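Local coordinates for protein aminoglycoside phosphotransferase (Mycobacterium smegmatis, PDB 6EF6) that phosphorylates (S)-1-amino-2-propanol, acting as the microcompartment-associated kinase of aminoacetone utilization, at residues 43-48 against 58-63; 65-70 against 129-134; 269-274 against 312-317; 261-266 against 308-313. One frame throughout, in Å; residues are numbered along the deposited sequence.

Interaction 1: residues 43-48 against 58-63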
# COMPACT_ATOMS: atom_id res chain seq x y z
N ASN A 43 -2.68 29.83 -10.16
CA ASN A 43 -1.95 30.37 -9.01
C ASN A 43 -2.47 29.85 -7.67
O ASN A 43 -2.21 30.46 -6.63
CB ASN A 43 -1.97 31.90 -9.06
CG ASN A 43 -0.88 32.45 -9.96
OD1 ASN A 43 -1.15 32.97 -11.04
ND2 ASN A 43 0.37 32.32 -9.52
N ALA A 44 -3.19 28.73 -7.68
CA ALA A 44 -3.67 28.11 -6.45
C ALA A 44 -2.48 27.77 -5.57
O ALA A 44 -1.37 27.52 -6.05
CB ALA A 44 -4.43 26.82 -6.76
N SER A 45 -2.70 27.78 -4.26
CA SER A 45 -1.64 27.39 -3.35
C SER A 45 -1.52 25.87 -3.34
O SER A 45 -2.49 25.14 -3.55
CB SER A 45 -1.92 27.90 -1.94
OG SER A 45 -3.13 27.39 -1.43
N LEU A 46 -0.29 25.41 -3.13
CA LEU A 46 0.04 24.00 -3.03
C LEU A 46 0.74 23.73 -1.71
O LEU A 46 1.66 24.46 -1.34
CB LEU A 46 0.97 23.58 -4.17
CG LEU A 46 0.38 23.69 -5.57
CD1 LEU A 46 1.50 23.51 -6.61
CD2 LEU A 46 -0.70 22.64 -5.77
N ARG A 47 0.30 22.70 -1.01
CA ARG A 47 0.87 22.28 0.27
C ARG A 47 1.23 20.81 0.12
O ARG A 47 0.35 19.97 -0.14
CB ARG A 47 -0.18 22.43 1.37
CG ARG A 47 0.19 21.84 2.72
CD ARG A 47 1.22 22.69 3.41
NE ARG A 47 0.76 24.06 3.52
CZ ARG A 47 1.55 25.10 3.76
NH1 ARG A 47 2.86 24.92 3.91
NH2 ARG A 47 1.03 26.32 3.82
N LEU A 48 2.50 20.47 0.29
CA LEU A 48 2.91 19.07 0.22
C LEU A 48 2.37 18.28 1.41
O LEU A 48 2.61 18.63 2.56
CB LEU A 48 4.44 18.95 0.19
CG LEU A 48 4.94 17.51 0.01
CD1 LEU A 48 4.50 16.94 -1.34
CD2 LEU A 48 6.48 17.44 0.21
N LEU A 58 -2.09 19.31 -1.34
CA LEU A 58 -3.38 19.95 -1.10
C LEU A 58 -3.43 21.21 -1.93
O LEU A 58 -2.57 22.09 -1.78
CB LEU A 58 -3.52 20.28 0.38
CG LEU A 58 -4.76 21.13 0.72
CD1 LEU A 58 -6.03 20.37 0.32
CD2 LEU A 58 -4.78 21.48 2.21
N VAL A 59 -4.43 21.31 -2.80
CA VAL A 59 -4.61 22.47 -3.68
C VAL A 59 -5.69 23.36 -3.07
O VAL A 59 -6.82 22.89 -2.84
CB VAL A 59 -5.05 22.03 -5.08
CG1 VAL A 59 -5.26 23.25 -6.00
CG2 VAL A 59 -4.07 21.06 -5.70
N GLU A 60 -5.39 24.63 -2.85
CA GLU A 60 -6.34 25.55 -2.23
C GLU A 60 -6.50 26.79 -3.09
O GLU A 60 -5.52 27.47 -3.38
CB GLU A 60 -5.90 25.93 -0.81
CG GLU A 60 -5.79 24.70 0.09
CD GLU A 60 -5.37 25.03 1.51
OE1 GLU A 60 -6.26 25.06 2.38
OE2 GLU A 60 -4.16 25.24 1.75
N ASP A 61 -7.74 27.06 -3.49
CA ASP A 61 -8.07 28.16 -4.39
C ASP A 61 -9.28 28.84 -3.76
O ASP A 61 -10.42 28.45 -4.00
CB ASP A 61 -8.37 27.58 -5.78
CG ASP A 61 -8.84 28.63 -6.77
OD1 ASP A 61 -8.77 29.83 -6.46
OD2 ASP A 61 -9.29 28.23 -7.87
N GLY A 62 -9.02 29.85 -2.93
CA GLY A 62 -10.08 30.43 -2.12
C GLY A 62 -10.74 29.36 -1.27
O GLY A 62 -10.08 28.76 -0.42
N GLU A 63 -12.02 29.09 -1.52
CA GLU A 63 -12.74 28.07 -0.76
C GLU A 63 -12.44 26.66 -1.27
O GLU A 63 -12.53 25.70 -0.50
CB GLU A 63 -14.25 28.30 -0.86
CG GLU A 63 -14.74 29.55 -0.13
CD GLU A 63 -16.26 29.76 -0.26
OE1 GLU A 63 -16.90 29.04 -1.05
OE2 GLU A 63 -16.81 30.64 0.44
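S45, L46 and R47 face E60, V59 and L58 in an antiparallel beta hairpin at one border of the five-stranded sheet of the N-terminal lobe, as in other phosphotransferases of the kinase fold. The turn between its strands carries S52 and E53, residues of the two small-molecule pockets, and probably corresponds to the nucleotide-binding loop of kinase relatives.

S45 with E60 and R47 with L58 are hydrogen-bonded pairs, each tied in both directions; the shortest link runs from L58 N to R47 O, 2.8 Å. Between them lies the non-hydrogen-bonded pair of L46 and V59, where V59 CA lies 3.4 Å from S45 O in a CA-H...O contact and L46 CA makes a like contact with L58 O.

Apolar contacts gather on the face of L46 and V59, whose side chains run side by side, with L46 CD2 3.7 Å from V59 CG2. The other branch of V59, CG1, meets the methyl A44 CB at 3.7 Å. Helix 28-35 packs on this face, A31 and Q32 touching L46.

On the opposite face the S45 hydroxyl lies between its own backbone N and carbonyl carbon (chi1 60°), which brings OG beside E60 O and E60 CB. E60 O therefore accepts twice, from S45 N and from S45 OG at 3.1 Å, the hydroxyl approaching well to the side, with a C=O...OG angle of 117°.

Interaction 2: residues 65-70 against 129-134. With BEZ (benzoic acid), chain B.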
# COMPACT_ATOMS: atom_id res chain seq x y z
N GLN A 65 -10.90 23.21 -2.21
CA GLN A 65 -9.81 22.32 -1.86
C GLN A 65 -9.86 21.09 -2.76
O GLN A 65 -10.95 20.62 -3.09
CB GLN A 65 -9.92 21.84 -0.42
CG GLN A 65 -9.61 22.91 0.62
CD GLN A 65 -9.67 22.36 2.03
OE1 GLN A 65 -10.60 21.64 2.38
NE2 GLN A 65 -8.68 22.68 2.84
N SER A 66 -8.69 20.60 -3.16
CA SER A 66 -8.58 19.34 -3.88
C SER A 66 -7.17 18.80 -3.71
O SER A 66 -6.34 19.39 -3.02
CB SER A 66 -9.01 19.49 -5.35
OG SER A 66 -8.24 20.48 -6.03
N ILE A 67 -6.92 17.62 -4.27
CA ILE A 67 -5.67 16.90 -4.06
C ILE A 67 -5.02 16.56 -5.40
O ILE A 67 -5.66 15.95 -6.28
CB ILE A 67 -5.88 15.64 -3.21
CG1 ILE A 67 -6.28 16.08 -1.80
CG2 ILE A 67 -4.61 14.82 -3.19
CD1 ILE A 67 -6.81 14.96 -0.94
N LEU A 68 -3.75 16.91 -5.55
CA LEU A 68 -3.03 16.62 -6.79
C LEU A 68 -1.92 15.60 -6.51
O LEU A 68 -1.05 15.85 -5.66
CB LEU A 68 -2.45 17.92 -7.36
CG LEU A 68 -1.92 17.85 -8.77
CD1 LEU A 68 -3.03 17.66 -9.77
CD2 LEU A 68 -1.17 19.16 -9.07
N ARG A 69 -1.94 14.47 -7.20
CA ARG A 69 -0.93 13.42 -7.04
C ARG A 69 0.03 13.43 -8.24
O ARG A 69 -0.38 13.17 -9.37
CB ARG A 69 -1.62 12.06 -6.95
CG ARG A 69 -0.67 10.88 -6.82
CD ARG A 69 -1.47 9.59 -6.66
NE ARG A 69 -2.03 9.14 -7.91
CZ ARG A 69 -2.76 8.03 -8.04
NH1 ARG A 69 -3.08 7.30 -6.97
NH2 ARG A 69 -3.13 7.66 -9.25
N VAL A 70 1.31 13.70 -7.98
CA VAL A 70 2.35 13.68 -9.02
C VAL A 70 3.09 12.34 -8.94
O VAL A 70 3.79 12.07 -7.96
CB VAL A 70 3.31 14.86 -8.88
CG1 VAL A 70 4.43 14.79 -9.94
CG2 VAL A 70 2.58 16.19 -9.02
N PHE A 129 -7.63 14.64 -7.60
CA PHE A 129 -8.74 14.05 -6.86
C PHE A 129 -9.51 15.12 -6.09
O PHE A 129 -8.94 16.16 -5.70
CB PHE A 129 -8.21 13.03 -5.83
CG PHE A 129 -7.49 11.84 -6.44
CD1 PHE A 129 -8.21 10.78 -7.00
CD2 PHE A 129 -6.10 11.77 -6.44
CE1 PHE A 129 -7.55 9.67 -7.54
CE2 PHE A 129 -5.42 10.69 -6.99
CZ PHE A 129 -6.15 9.61 -7.51
N GLU A 130 -10.78 14.83 -5.79
CA GLU A 130 -11.55 15.71 -4.92
C GLU A 130 -10.98 15.66 -3.51
O GLU A 130 -10.29 14.70 -3.12
CB GLU A 130 -13.03 15.33 -4.91
CG GLU A 130 -13.69 15.44 -6.28
CD GLU A 130 -15.20 15.27 -6.26
OE1 GLU A 130 -15.76 14.92 -5.20
OE2 GLU A 130 -15.83 15.47 -7.32
N MET A 131 -11.28 16.70 -2.73
CA MET A 131 -10.82 16.75 -1.35
C MET A 131 -11.34 15.53 -0.59
O MET A 131 -12.41 14.99 -0.87
CB MET A 131 -11.28 18.06 -0.69
CG MET A 131 -10.76 18.27 0.70
SD MET A 131 -8.98 18.12 0.79
CE MET A 131 -8.66 18.46 2.50
N VAL A 132 -10.52 15.05 0.35
CA VAL A 132 -10.82 13.90 1.19
C VAL A 132 -10.77 14.35 2.64
O VAL A 132 -9.79 14.97 3.06
CB VAL A 132 -9.79 12.78 0.95
CG1 VAL A 132 -9.98 11.64 1.97
CG2 VAL A 132 -9.88 12.25 -0.47
N GLY A 133 -11.82 14.04 3.40
CA GLY A 133 -11.81 14.36 4.82
C GLY A 133 -10.66 13.67 5.54
O GLY A 133 -10.51 12.44 5.48
N GLY A 134 -9.85 14.46 6.23
CA GLY A 134 -8.69 13.96 6.94
C GLY A 134 -7.39 14.31 6.27
O GLY A 134 -6.32 14.10 6.87
C BEZ B . -3.23 9.08 -3.55
O1 BEZ B . -3.65 8.20 -4.29
O2 BEZ B . -1.98 9.22 -3.39
C1 BEZ B . -4.21 9.96 -2.85
C2 BEZ B . -3.84 10.67 -1.72
C3 BEZ B . -4.77 11.48 -1.08
C4 BEZ B . -6.07 11.56 -1.57
C5 BEZ B . -6.44 10.85 -2.71
C6 BEZ B . -5.51 10.04 -3.33
O HOH W 1 -12.82 18.79 -3.94
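The benzoic acid pocket, probably part of the nucleotide cleft, takes I67, R69 and F129 from two adjacent strands that touch here. I67 and F129 form a hydrogen-bonded antiparallel pair, F129 N reaching I67 O at 2.7 Å in a nearly straight bond. Beyond it regular strand pairing lapses although the chains stay close, and one water bridges them, donating to Q65 O at 2.8 Å and accepting from M131 N. The M131 side chain crosses that of Q65 at a slant, M131 CE 3.7 Å from Q65 OE1.

Inside the pocket benzoic acid brings its C6 over one face of F129, near the rim and 3.6 Å from F129 CD2, while I67 CD1 comes within 3.5 Å of ligand C4. R69 NH1 donates to ligand O1 at 2.9 Å, though the bond is bent (137°). F129 CZ sits beneath the middle of the R69 guanidinium, the two planes 83° apart, so the ring turns its edge to that face.

The guanidinium is also held by a salt bridge from NH2 to E84 on helix 78-94, recalling the strand-lysine and helix-glutamate pair of protein kinases. Strand 64-70 lies between strands 55-61 and 124-130, and helix 28-35 covers its L68 and V70.

Interaction 3: residues 269-274 against 312-317. With JFN ((2R)-1-methoxypropan-2-amine), chain C.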
# COMPACT_ATOMS: atom_id res chain seq x y z
N VAL A 269 0.38 -3.91 9.06
CA VAL A 269 1.36 -3.76 10.11
C VAL A 269 2.72 -3.31 9.56
O VAL A 269 3.77 -3.48 10.21
CB VAL A 269 1.46 -5.00 10.98
CG1 VAL A 269 0.16 -5.17 11.80
CG2 VAL A 269 1.71 -6.25 10.18
N SER A 270 2.70 -2.59 8.45
CA SER A 270 3.92 -2.08 7.82
C SER A 270 4.74 -1.31 8.83
O SER A 270 4.25 -0.35 9.46
CB SER A 270 3.60 -1.13 6.68
OG SER A 270 2.98 -1.79 5.59
N PHE A 271 6.02 -1.68 8.93
CA PHE A 271 7.04 -1.02 9.77
C PHE A 271 6.91 -1.28 11.28
O PHE A 271 7.82 -0.91 12.04
CB PHE A 271 7.14 0.49 9.53
CG PHE A 271 7.53 0.83 8.13
CD1 PHE A 271 8.79 0.54 7.63
CD2 PHE A 271 6.59 1.40 7.25
CE1 PHE A 271 9.16 0.84 6.33
CE2 PHE A 271 6.97 1.70 5.94
CZ PHE A 271 8.21 1.41 5.49
N ILE A 272 5.84 -1.93 11.70
CA ILE A 272 5.51 -2.17 13.09
C ILE A 272 5.33 -3.67 13.36
O ILE A 272 4.74 -4.05 14.37
CB ILE A 272 4.31 -1.31 13.59
CG1 ILE A 272 3.04 -1.55 12.77
CG2 ILE A 272 4.67 0.15 13.59
CD1 ILE A 272 1.80 -0.79 13.32
N GLU A 273 5.85 -4.50 12.45
CA GLU A 273 5.67 -5.95 12.51
C GLU A 273 6.26 -6.56 13.77
O GLU A 273 5.85 -7.65 14.18
CB GLU A 273 6.27 -6.63 11.26
CG GLU A 273 5.78 -6.06 9.93
CD GLU A 273 6.55 -4.87 9.35
OE1 GLU A 273 7.43 -4.31 10.06
OE2 GLU A 273 6.24 -4.51 8.22
N HIS A 274 7.29 -5.94 14.33
CA HIS A 274 8.03 -6.42 15.50
C HIS A 274 7.41 -5.98 16.82
O HIS A 274 7.92 -6.31 17.90
CB HIS A 274 9.47 -5.88 15.38
CG HIS A 274 9.51 -4.38 15.35
ND1 HIS A 274 9.09 -3.62 14.26
CD2 HIS A 274 9.78 -3.49 16.34
CE1 HIS A 274 9.18 -2.34 14.56
NE2 HIS A 274 9.58 -2.23 15.82
N LEU A 312 10.16 -8.44 4.76
CA LEU A 312 11.30 -8.54 3.84
C LEU A 312 11.20 -7.50 2.76
O LEU A 312 12.20 -6.94 2.35
CB LEU A 312 11.41 -9.95 3.25
CG LEU A 312 11.77 -11.06 4.23
CD1 LEU A 312 11.79 -12.42 3.46
CD2 LEU A 312 13.12 -10.78 4.82
N LEU A 313 9.99 -7.31 2.22
CA LEU A 313 9.80 -6.28 1.22
C LEU A 313 10.20 -4.90 1.71
O LEU A 313 10.79 -4.12 0.96
CB LEU A 313 8.39 -6.28 0.68
CG LEU A 313 8.08 -7.32 -0.36
CD1 LEU A 313 6.57 -7.53 -0.47
CD2 LEU A 313 8.69 -6.97 -1.74
N LEU A 314 9.77 -4.54 2.92
CA LEU A 314 10.11 -3.24 3.47
C LEU A 314 11.57 -3.11 3.83
O LEU A 314 12.13 -2.01 3.74
CB LEU A 314 9.20 -2.90 4.66
CG LEU A 314 7.72 -2.71 4.30
CD1 LEU A 314 6.95 -2.45 5.58
CD2 LEU A 314 7.52 -1.61 3.30
N LEU A 315 12.22 -4.21 4.19
CA LEU A 315 13.67 -4.18 4.38
C LEU A 315 14.40 -3.92 3.06
O LEU A 315 15.30 -3.11 3.00
CB LEU A 315 14.08 -5.52 4.99
CG LEU A 315 15.57 -5.73 5.29
CD1 LEU A 315 16.16 -4.66 6.20
CD2 LEU A 315 15.77 -7.11 5.93
N ALA A 316 13.90 -4.54 1.98
CA ALA A 316 14.43 -4.23 0.65
C ALA A 316 14.21 -2.77 0.30
O ALA A 316 15.12 -2.10 -0.18
CB ALA A 316 13.74 -5.13 -0.36
N TRP A 317 12.97 -2.28 0.51
CA TRP A 317 12.69 -0.88 0.22
C TRP A 317 13.62 0.04 1.01
O TRP A 317 14.19 1.01 0.46
CB TRP A 317 11.22 -0.62 0.53
CG TRP A 317 10.78 0.73 0.22
CD1 TRP A 317 10.32 1.19 -0.99
CD2 TRP A 317 10.78 1.84 1.10
NE1 TRP A 317 10.03 2.53 -0.90
CE2 TRP A 317 10.31 2.96 0.37
CE3 TRP A 317 11.13 2.01 2.45
CZ2 TRP A 317 10.18 4.22 0.95
CZ3 TRP A 317 11.01 3.26 3.01
CH2 TRP A 317 10.53 4.35 2.27
C07 JFN C . 7.11 4.62 2.84
C08 JFN C . 6.73 1.76 0.53
C09 JFN C . 6.53 2.70 1.70
C15 JFN C . 5.59 0.75 0.50
N04 JFN C . 6.65 2.48 -0.72
O02 JFN C . 7.55 3.61 1.97
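F271 and L314 cross at about a right angle, the phenyl ring presenting its face to the leucine. L314 CD1 stands 3.9 Å from the ring centroid and only 4° off the normal, a centred CH-pi contact. The second methyl, L314 CD2, slides past the far end of the phenylalanine, 3.8 Å from F271 CZ. CG anti to the carbonyl carbon (chi1 -66°) aims the leucine at the loop, and the second torsion then sets CD1 over the ring and CD2 by its end.

E273 crosses the same leucine obliquely, OE2 lying 3.4 Å from L314 CD1. F271 N gives E273 OE2 a weak hydrogen bond of 2.9 Å. OE1 is taken by a salt bridge to R311 and a hydrogen bond with Y334, so helices 303-320 and 325-347 both help to fix the acid. S270 adds its CB against L314 CD1 at 3.8 Å.

One helical turn further on, W317 approaches F271 CZ through CZ3, 4.2 Å apart. Its indole turns one face to C08 of the bound (2R)-1-methoxypropan-2-amine, though the detailed fit there is doubtful, and meets W187 edge-to-face.

The loop contains a type II beta turn from V269 to I272, F271 third in it at positive phi. The helix supplies W317 and R310 to the amine pocket, which E53 and W187 complete, and the turn sets the edge of F271 beside it.

Interaction 4: residues 261-266 against 308-313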
# COMPACT_ATOMS: atom_id res chain seq x y z
N TYR A 261 -4.63 -12.24 -1.38
CA TYR A 261 -5.55 -11.39 -0.61
C TYR A 261 -5.00 -11.06 0.77
O TYR A 261 -5.04 -9.91 1.22
CB TYR A 261 -6.95 -12.02 -0.52
CG TYR A 261 -7.68 -12.02 -1.84
CD1 TYR A 261 -8.00 -10.86 -2.49
CD2 TYR A 261 -8.00 -13.20 -2.46
CE1 TYR A 261 -8.67 -10.88 -3.73
CE2 TYR A 261 -8.66 -13.24 -3.68
CZ TYR A 261 -8.96 -12.06 -4.31
OH TYR A 261 -9.63 -12.12 -5.54
N PHE A 262 -4.51 -12.07 1.49
CA PHE A 262 -4.07 -11.84 2.86
C PHE A 262 -2.71 -11.18 2.99
O PHE A 262 -2.31 -10.78 4.09
CB PHE A 262 -4.35 -13.08 3.72
CG PHE A 262 -5.82 -13.28 3.86
CD1 PHE A 262 -6.54 -12.39 4.66
CD2 PHE A 262 -6.52 -14.23 3.18
CE1 PHE A 262 -7.91 -12.48 4.76
CE2 PHE A 262 -7.90 -14.30 3.26
CZ PHE A 262 -8.57 -13.44 4.05
N TYR A 263 -2.00 -10.95 1.87
CA TYR A 263 -0.88 -10.03 1.94
C TYR A 263 -1.33 -8.66 2.41
O TYR A 263 -0.57 -7.95 3.04
CB TYR A 263 -0.20 -9.98 0.56
CG TYR A 263 0.88 -8.92 0.44
CD1 TYR A 263 2.03 -8.92 1.23
CD2 TYR A 263 0.74 -7.89 -0.46
CE1 TYR A 263 2.98 -7.94 1.14
CE2 TYR A 263 1.72 -6.88 -0.58
CZ TYR A 263 2.82 -6.93 0.24
OH TYR A 263 3.77 -5.94 0.13
N ASP A 264 -2.58 -8.26 2.13
CA ASP A 264 -3.06 -6.99 2.65
C ASP A 264 -2.95 -6.90 4.18
O ASP A 264 -2.71 -5.79 4.73
CB ASP A 264 -4.50 -6.73 2.21
CG ASP A 264 -4.64 -6.23 0.80
OD1 ASP A 264 -3.74 -5.56 0.27
OD2 ASP A 264 -5.73 -6.49 0.23
N PHE A 265 -3.07 -8.04 4.90
CA PHE A 265 -2.85 -7.98 6.35
C PHE A 265 -1.39 -7.64 6.69
O PHE A 265 -1.10 -6.86 7.62
CB PHE A 265 -3.25 -9.26 7.11
CG PHE A 265 -2.90 -9.16 8.55
CD1 PHE A 265 -3.55 -8.24 9.36
CD2 PHE A 265 -1.90 -9.97 9.09
CE1 PHE A 265 -3.18 -8.06 10.68
CE2 PHE A 265 -1.53 -9.82 10.43
CZ PHE A 265 -2.19 -8.89 11.23
N GLY A 266 -0.43 -8.24 5.99
CA GLY A 266 0.95 -7.81 6.20
C GLY A 266 1.13 -6.33 6.02
O GLY A 266 1.84 -5.68 6.79
N PHE A 308 5.58 -11.58 7.48
CA PHE A 308 7.00 -11.78 7.18
C PHE A 308 7.36 -11.40 5.74
O PHE A 308 8.39 -10.78 5.49
CB PHE A 308 7.44 -13.18 7.56
CG PHE A 308 8.94 -13.32 7.52
CD1 PHE A 308 9.73 -12.63 8.43
CD2 PHE A 308 9.59 -14.08 6.57
CE1 PHE A 308 11.10 -12.71 8.36
CE2 PHE A 308 10.99 -14.17 6.54
CZ PHE A 308 11.72 -13.48 7.44
N LEU A 309 6.46 -11.69 4.80
CA LEU A 309 6.66 -11.24 3.41
C LEU A 309 6.75 -9.72 3.36
O LEU A 309 7.64 -9.15 2.72
CB LEU A 309 5.48 -11.75 2.54
CG LEU A 309 5.49 -11.29 1.09
CD1 LEU A 309 6.76 -11.61 0.35
CD2 LEU A 309 4.29 -11.84 0.31
N ARG A 310 5.80 -9.03 4.02
CA ARG A 310 5.86 -7.56 4.05
C ARG A 310 7.16 -7.06 4.69
O ARG A 310 7.75 -6.08 4.21
CB ARG A 310 4.64 -7.00 4.80
CG ARG A 310 4.57 -5.51 4.86
CD ARG A 310 4.45 -4.90 3.46
NE ARG A 310 4.01 -3.50 3.50
CZ ARG A 310 3.72 -2.73 2.48
NH1 ARG A 310 3.92 -3.20 1.24
NH2 ARG A 310 3.29 -1.47 2.65
N ARG A 311 7.57 -7.70 5.79
CA ARG A 311 8.80 -7.30 6.46
C ARG A 311 10.00 -7.35 5.53
O ARG A 311 10.79 -6.41 5.48
CB ARG A 311 9.05 -8.22 7.63
CG ARG A 311 10.19 -7.79 8.55
CD ARG A 311 9.80 -6.58 9.42
NE ARG A 311 10.91 -6.15 10.28
CZ ARG A 311 10.80 -5.36 11.34
NH1 ARG A 311 9.59 -4.95 11.71
NH2 ARG A 311 11.85 -5.05 12.04
N LEU A 312 10.16 -8.44 4.76
CA LEU A 312 11.30 -8.54 3.84
C LEU A 312 11.20 -7.50 2.76
O LEU A 312 12.20 -6.94 2.35
CB LEU A 312 11.41 -9.95 3.25
CG LEU A 312 11.77 -11.06 4.23
CD1 LEU A 312 11.79 -12.42 3.46
CD2 LEU A 312 13.12 -10.78 4.82
N LEU A 313 9.99 -7.31 2.22
CA LEU A 313 9.80 -6.28 1.22
C LEU A 313 10.20 -4.90 1.71
O LEU A 313 10.79 -4.12 0.96
CB LEU A 313 8.39 -6.28 0.68
CG LEU A 313 8.08 -7.32 -0.36
CD1 LEU A 313 6.57 -7.53 -0.47
CD2 LEU A 313 8.69 -6.97 -1.74
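Y263 extends its ring toward helix 303-320 with CG anti to the backbone N (chi1 172°), and R310 leaves that helix with the same first torsion before bending at chi2. The bend carries the guanidinium round to the phenol oxygen: R310 NH1 donates to Y263 OH at 3.0 Å in a bent bond (139°). Ring and guanidinium planes stand 75° apart, and the oxygen lies at the guanidinium edge, somewhat out of its plane.

Two leucines one turn apart complete the seat of the ring. L309 crosses it at about a right angle, CD2 touching Y263 CD1 at 3.8 Å, whereas L313 CD1 reaches the phenol end, 3.3 Å from Y263 OH.

Y263 lies on the short helix 263-268, which follows D252 in the chain of this kinase-like fold. The sequence D264-F265-G266 resembles the DFG of protein kinases, yet it is D231 and D252 that bind one of the two sodium ions. D264 instead bonds to H158 and to A230 N, next to D231, much as an aspartate of a later helix braces the catalytic loop in protein kinases.

At G266 the backbones come close, G266 CA lying 5.4 Å from R310 CA. There the arginine's aliphatic stem lies against the peptide, CG 3.3 Å from G266 O. R310 NH2 continues to a salt bridge with D231, and the side chain also touches the bound (2R)-1-methoxypropan-2-amine.

The four contacts fall into two pairs, one in each lobe of the kinase-like fold. Interactions 1 and 2 come first along the chain, with centres 10 Å apart in the same antiparallel sheet; their neighbouring strands 55-61 and 64-70 meet directly, V59 N lying 2.7 Å from S66 O. Interactions 3 and 4, centres 8 Å apart, both use helix 303-320 and share L312 and L313; S270 and E273 of the former bond to R310 and R311 of the latter. Between the pairs centres are 27 to 36 Å apart and nothing touches. Benzoic acid marks the sheet side and the amine ligand the helical side, consistent with an active-site cleft between the lobes.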